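Local coordinates for protein sulfur oxygenase/reductase (Halothiobacillus neapolitanus, PDB 6QPA) that probably oxidises and reduces elemental sulfur as an iron-dependent sulfur oxygenase/reductase, working as a 24-subunit assembly, at residues 156-161 against 256-261. Sequence-based numbering, arbitrary orientation.
Sequences SQRTVV and HIEWES
Two antiparallel neighbours in the barrel-like sheet of this sulfur oxygenase reductase, strands 159-167 and 251-259, meet here through Thr-159 with Trp-259 and Val-161 with Ile-257, both hydrogen-bonded pairs. Each pair closes a ring of two backbone bonds, among them Trp-259 N to Thr-159 O at 2.9 Å and Ile-257 N to Val-161 O at 2.8 Å. Between them lies the non-hydrogen-bonded pair of Val-160 and Glu-258. Alternation along the strands separates two environments. Thr-159, Val-161, Ile-257 and Trp-259 share the face covered by helices 172-189 and 262-269, where Val-161 CG2 comes within 4.2 Å of Trp-259 CD1.

The other face carries a buried charge network. Arg-158 NE gives Glu-258 OE2 a 2.7 Å salt-bridge hydrogen bond; the oxygen lies close to the guanidinium plane, whereas NE sits above the carboxylate, the two planes being 53° apart. NH2 adds weak bonds to both oxygens. His-256 NE2 donates to the anti lone pair of Glu-258 OE1 at 2.7 Å, nearly straight at 168° and in the plane of the ring, while ND1 bonds to Tyr-79 OH. Val-160 CG1, anti to its own backbone N (chi1 175°), rests over one face of that imidazole in a CH-pi contact, 3.8 Å from the centroid. Arg-309 also pairs with OE1, and Glu-304 with Arg-158 NH2. An alanine in place of Glu-258 would probably leave Arg-158 and Arg-309 without this shared counter-charge and His-256 NE2 without its acceptor, the ring then held through ND1. Beyond the last paired residues, a water bridges Gln-157 O and Glu-260 O, and Ser-261 occupies the N-cap position before helix 262-269, its OG bonded to His-264. Such regular antiparallel pairing is consistent with the dimeric alpha-beta barrel clan to which the family belongs.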
loop_
_atom_site.group_PDB
_atom_site.type_symbol
_atom_site.label_atom_id
_atom_site.label_comp_id
_atom_site.label_asym_id
_atom_site.label_seq_id
_atom_site.Cartn_x
_atom_site.Cartn_y
_atom_site.Cartn_z
ATOM N N SER A 156 14.085 -41.207 25.697
ATOM C CA SER A 156 14.055 -40.225 24.612
ATOM C C SER A 156 13.849 -38.790 25.102
ATOM O O SER A 156 13.288 -37.973 24.374
ATOM C CB SER A 156 12.959 -40.579 23.593
ATOM O OG SER A 156 13.237 -41.798 22.939
ATOM N N GLN A 157 14.289 -38.467 26.322
ATOM C CA GLN A 157 14.073 -37.139 26.914
ATOM C C GLN A 157 15.242 -36.761 27.828
ATOM O O GLN A 157 15.058 -36.406 28.994
ATOM C CB GLN A 157 12.769 -37.073 27.715
ATOM C CG GLN A 157 11.473 -37.007 26.920
ATOM C CD GLN A 157 10.212 -37.105 27.814
ATOM O OE1 GLN A 157 10.263 -36.875 29.034
ATOM N NE2 GLN A 157 9.076 -37.438 27.195
ATOM N N ARG A 158 16.466 -36.841 27.318
ATOM C CA ARG A 158 17.634 -36.417 28.083
ATOM C C ARG A 158 18.758 -36.172 27.089
ATOM O O ARG A 158 18.571 -36.274 25.876
ATOM C CB ARG A 158 18.010 -37.440 29.167
ATOM C CG ARG A 158 18.577 -38.764 28.639
ATOM C CD ARG A 158 18.473 -39.895 29.641
ATOM N NE ARG A 158 19.130 -41.096 29.113
ATOM C CZ ARG A 158 18.587 -41.902 28.199
ATOM N NH1 ARG A 158 17.351 -41.668 27.737
ATOM N NH2 ARG A 158 19.272 -42.952 27.756
ATOM N N THR A 159 19.928 -35.833 27.609
ATOM C CA THR A 159 21.069 -35.486 26.782
ATOM C C THR A 159 22.122 -36.579 26.906
ATOM O O THR A 159 22.394 -37.072 28.009
ATOM C CB THR A 159 21.637 -34.125 27.195
ATOM O OG1 THR A 159 20.673 -33.119 26.902
ATOM C CG2 THR A 159 22.960 -33.818 26.436
ATOM N N VAL A 160 22.673 -36.998 25.776
ATOM C CA VAL A 160 23.800 -37.920 25.767
ATOM C C VAL A 160 25.003 -37.176 25.218
ATOM O O VAL A 160 24.931 -36.532 24.162
ATOM C CB VAL A 160 23.504 -39.207 24.975
ATOM C CG1 VAL A 160 24.770 -40.088 24.882
ATOM C CG2 VAL A 160 22.375 -39.988 25.656
ATOM N N VAL A 161 26.099 -37.247 25.950
ATOM C CA VAL A 161 27.349 -36.619 25.566
ATOM C C VAL A 161 28.376 -37.719 25.338
ATOM O O VAL A 161 28.419 -38.692 26.099
ATOM C CB VAL A 161 27.769 -35.641 26.679
ATOM C CG1 VAL A 161 29.214 -35.470 26.702
ATOM C CG2 VAL A 161 27.041 -34.302 26.490
ATOM N N HIS A 256 30.824 -42.087 27.370
ATOM C CA HIS A 256 29.394 -41.840 27.180
ATOM C C HIS A 256 28.816 -41.358 28.508
ATOM O O HIS A 256 28.908 -42.069 29.510
ATOM C CB HIS A 256 28.738 -43.134 26.692
ATOM C CG HIS A 256 27.236 -43.135 26.685
ATOM N ND1 HIS A 256 26.507 -43.360 25.539
ATOM C CD2 HIS A 256 26.333 -43.049 27.690
ATOM C CE1 HIS A 256 25.219 -43.366 25.827
ATOM N NE2 HIS A 256 25.087 -43.188 27.129
ATOM N N ILE A 257 28.293 -40.131 28.538
ATOM C CA ILE A 257 27.728 -39.565 29.765
ATOM C C ILE A 257 26.326 -39.048 29.489
ATOM O O ILE A 257 26.117 -38.249 28.568
ATOM C CB ILE A 257 28.593 -38.432 30.344
ATOM C CG1 ILE A 257 30.082 -38.813 30.313
ATOM C CG2 ILE A 257 28.139 -38.134 31.768
ATOM C CD1 ILE A 257 30.996 -37.691 30.716
ATOM N N GLU A 258 25.381 -39.448 30.330
ATOM C CA GLU A 258 24.004 -39.014 30.209
ATOM C C GLU A 258 23.712 -37.963 31.265
ATOM O O GLU A 258 24.198 -38.047 32.403
ATOM C CB GLU A 258 23.040 -40.197 30.331
ATOM C CG GLU A 258 23.423 -41.284 29.364
ATOM C CD GLU A 258 22.366 -42.347 29.128
ATOM O OE1 GLU A 258 22.563 -43.106 28.166
ATOM O OE2 GLU A 258 21.363 -42.438 29.870
ATOM N N TRP A 259 22.954 -36.951 30.855
ATOM C CA TRP A 259 22.654 -35.791 31.675
ATOM C C TRP A 259 21.180 -35.449 31.527
ATOM O O TRP A 259 20.556 -35.744 30.501
ATOM C CB TRP A 259 23.493 -34.575 31.260
ATOM C CG TRP A 259 24.970 -34.751 31.392
ATOM C CD1 TRP A 259 25.831 -35.197 30.433
ATOM C CD2 TRP A 259 25.771 -34.461 32.544
ATOM N NE1 TRP A 259 27.117 -35.204 30.912
ATOM C CE2 TRP A 259 27.111 -34.758 32.208
ATOM C CE3 TRP A 259 25.486 -34.001 33.831
ATOM C CZ2 TRP A 259 28.175 -34.601 33.121
ATOM C CZ3 TRP A 259 26.554 -33.831 34.740
ATOM C CH2 TRP A 259 27.877 -34.126 34.370
ATOM N N GLU A 260 20.651 -34.754 32.534
ATOM C CA GLU A 260 19.243 -34.365 32.507
ATOM C C GLU A 260 18.907 -33.514 31.287
ATOM O O GLU A 260 17.819 -33.651 30.714
ATOM C CB GLU A 260 18.875 -33.611 33.781
ATOM C CG GLU A 260 17.440 -33.066 33.758
ATOM C CD GLU A 260 16.977 -32.527 35.100
ATOM O OE1 GLU A 260 16.406 -31.425 35.116
ATOM O OE2 GLU A 260 17.149 -33.217 36.135
ATOM N N SER A 261 19.814 -32.620 30.891
ATOM C CA SER A 261 19.532 -31.611 29.875
ATOM C C SER A 261 20.862 -31.125 29.311
ATOM O O SER A 261 21.918 -31.396 29.887
ATOM C CB SER A 261 18.743 -30.436 30.473
ATOM O OG SER A 261 19.611 -29.627 31.270
HETATM O O HOH W 1 16.028 -35.593 31.486
#